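PDB 4H6Q: proline dehydrogenase from Deinococcus radiodurans, which oxidises L-proline to delta-1-pyrroline-5-carboxylate with an FAD cofactor, passing the electrons to a quinone in the first step of proline breakdown to glutamate. Local coordinates for residues K73-A78 / A120-A125. Residues are numbered along the deposited sequence; the frame is centred on the assembly and turned at random.
Sequences KCTEFA and ARRIIA
Ala78 meets both Arg122 and Ile123 where two neighbouring outer helices of the (βα)8 barrel, 71-90 and 115-129, run side by side. Their short segments are nearly parallel, 5° between directions and 10.7 Å between axes, as expected for outer helices of such a barrel that are separated in the chain by a barrel strand, 96-99. The small methyl of Ala78 suits this spacing, because it lets the CA atoms of Ala78 and Ile123 come within 6.9 Å. In this buried pair Ala78 CB packs against Ile123 CD1 at 3.9 Å; the isoleucine has CG1 anti to the carbonyl carbon (chi1 -67°) and is then extended, which carries CD1 to the alanine methyl. It also touches Val81 and Ile85 farther along helix 71-90.

Toward the more exposed side the long Arg122 takes over. Bent at chi3 (-58°), it brings NH2 to 3.5 Å from Ala78 CB, while the side chain crosses that of Thr75 at about a right angle. Thr75 CG2 lies 3.8 Å from Arg122 NH2. Thr75 O lies at the guanidinium edge, near its plane, but its 3.7 Å from Arg122 NH2 makes this a contact without a hydrogen bond. Thr75 suits a helix flank, since OG1 hydrogen-bonds back to the carbonyl of Pro71. The arginine's charge is answered nearby: NH2 forms a salt bridge with Asp79 OD1 and a hydrogen bond to Asn119 OD1, which should fix the guanidinium between the helices.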
loop_
_atom_site.group_PDB
_atom_site.type_symbol
_atom_site.label_atom_id
_atom_site.label_comp_id
_atom_site.label_asym_id
_atom_site.label_seq_id
_atom_site.Cartn_x
_atom_site.Cartn_y
_atom_site.Cartn_z
ATOM N N LYS A 73 15.819 3.671 -15.596
ATOM C CA LYS A 73 15.745 3.383 -14.158
ATOM C C LYS A 73 14.359 2.937 -13.708
ATOM O O LYS A 73 14.225 2.120 -12.793
ATOM C CB LYS A 73 16.245 4.563 -13.318
ATOM C CG LYS A 73 17.767 4.809 -13.536
ATOM C CD LYS A 73 18.513 3.830 -12.643
ATOM C CE LYS A 73 20.005 3.725 -12.875
ATOM N NZ LYS A 73 20.479 2.620 -11.959
ATOM N N CYS A 74 13.316 3.460 -14.352
ATOM C CA CYS A 74 11.946 3.023 -14.055
ATOM C C CYS A 74 11.798 1.539 -14.408
ATOM O O CYS A 74 11.097 0.796 -13.708
ATOM C CB CYS A 74 10.922 3.815 -14.897
ATOM S SG CYS A 74 10.661 5.515 -14.303
ATOM N N THR A 75 12.381 1.123 -15.527
ATOM C CA THR A 75 12.243 -0.260 -15.976
ATOM C C THR A 75 13.128 -1.176 -15.143
ATOM O O THR A 75 12.712 -2.298 -14.785
ATOM C CB THR A 75 12.491 -0.353 -17.508
ATOM O OG1 THR A 75 11.593 0.588 -18.143
ATOM C CG2 THR A 75 12.218 -1.754 -18.055
ATOM N N GLU A 76 14.325 -0.723 -14.811
ATOM C CA GLU A 76 15.158 -1.450 -13.836
ATOM C C GLU A 76 14.435 -1.643 -12.510
ATOM O O GLU A 76 14.515 -2.718 -11.875
ATOM C CB GLU A 76 16.497 -0.704 -13.623
ATOM C CG GLU A 76 17.442 -1.398 -12.639
ATOM C CD GLU A 76 18.704 -0.604 -12.392
ATOM O OE1 GLU A 76 18.963 0.402 -13.084
ATOM O OE2 GLU A 76 19.474 -0.969 -11.480
ATOM N N PHE A 77 13.721 -0.616 -12.054
ATOM C CA PHE A 77 13.000 -0.679 -10.779
ATOM C C PHE A 77 11.934 -1.784 -10.914
ATOM O O PHE A 77 11.820 -2.650 -10.035
ATOM C CB PHE A 77 12.344 0.669 -10.448
ATOM C CG PHE A 77 11.773 0.716 -9.076
ATOM C CD1 PHE A 77 12.444 1.369 -8.040
ATOM C CD2 PHE A 77 10.531 0.101 -8.801
ATOM C CE1 PHE A 77 11.909 1.415 -6.738
ATOM C CE2 PHE A 77 10.001 0.132 -7.502
ATOM C CZ PHE A 77 10.686 0.811 -6.479
ATOM N N ALA A 78 11.163 -1.768 -12.012
ATOM C CA ALA A 78 10.184 -2.846 -12.239
ATOM C C ALA A 78 10.830 -4.241 -12.246
ATOM O O ALA A 78 10.263 -5.213 -11.684
ATOM C CB ALA A 78 9.446 -2.588 -13.512
ATOM N N ALA A 120 3.728 -2.168 -15.150
ATOM C CA ALA A 120 2.760 -2.761 -14.212
ATOM C C ALA A 120 2.184 -4.069 -14.753
ATOM O O ALA A 120 1.967 -5.025 -13.987
ATOM C CB ALA A 120 1.628 -1.783 -13.898
ATOM N N ARG A 121 1.953 -4.149 -16.055
ATOM C CA ARG A 121 1.498 -5.405 -16.650
ATOM C C ARG A 121 2.467 -6.544 -16.372
ATOM O O ARG A 121 2.055 -7.669 -16.036
ATOM C CB ARG A 121 1.325 -5.250 -18.166
ATOM C CG ARG A 121 0.057 -4.514 -18.561
ATOM C CD ARG A 121 0.071 -4.241 -20.048
ATOM N NE ARG A 121 -1.216 -3.696 -20.457
ATOM C CZ ARG A 121 -1.381 -2.813 -21.428
ATOM N NH1 ARG A 121 -0.329 -2.346 -22.071
ATOM N NH2 ARG A 121 -2.595 -2.371 -21.724
ATOM N N ARG A 122 3.769 -6.299 -16.503
ATOM C CA ARG A 122 4.781 -7.344 -16.281
ATOM C C ARG A 122 4.811 -7.767 -14.816
ATOM O O ARG A 122 4.930 -8.971 -14.501
ATOM C CB ARG A 122 6.179 -6.849 -16.696
ATOM C CG ARG A 122 6.261 -6.395 -18.138
ATOM C CD ARG A 122 7.697 -6.106 -18.528
ATOM N NE ARG A 122 8.411 -5.108 -17.738
ATOM C CZ ARG A 122 9.488 -5.381 -16.979
ATOM N NH1 ARG A 122 9.952 -6.613 -16.842
ATOM N NH2 ARG A 122 10.117 -4.422 -16.388
ATOM N N ILE A 123 4.734 -6.788 -13.915
ATOM C CA ILE A 123 4.718 -7.074 -12.490
ATOM C C ILE A 123 3.474 -7.894 -12.095
ATOM O O ILE A 123 3.577 -8.914 -11.374
ATOM C CB ILE A 123 4.807 -5.758 -11.694
ATOM C CG1 ILE A 123 6.200 -5.097 -11.923
ATOM C CG2 ILE A 123 4.476 -5.950 -10.202
ATOM C CD1 ILE A 123 6.253 -3.623 -11.461
ATOM N N ILE A 124 2.301 -7.453 -12.549
ATOM C CA ILE A 124 1.071 -8.131 -12.153
ATOM C C ILE A 124 1.013 -9.532 -12.772
ATOM O O ILE A 124 0.583 -10.489 -12.108
ATOM C CB ILE A 124 -0.175 -7.314 -12.540
ATOM C CG1 ILE A 124 -0.165 -5.950 -11.850
ATOM C CG2 ILE A 124 -1.474 -8.126 -12.207
ATOM C CD1 ILE A 124 -1.111 -4.952 -12.514
ATOM N N ALA A 125 1.454 -9.686 -14.024
ATOM C CA ALA A 125 1.463 -11.011 -14.658
ATOM C C ALA A 125 2.309 -11.982 -13.828
ATOM O O ALA A 125 1.923 -13.138 -13.645
ATOM C CB ALA A 125 1.991 -10.892 -16.091
#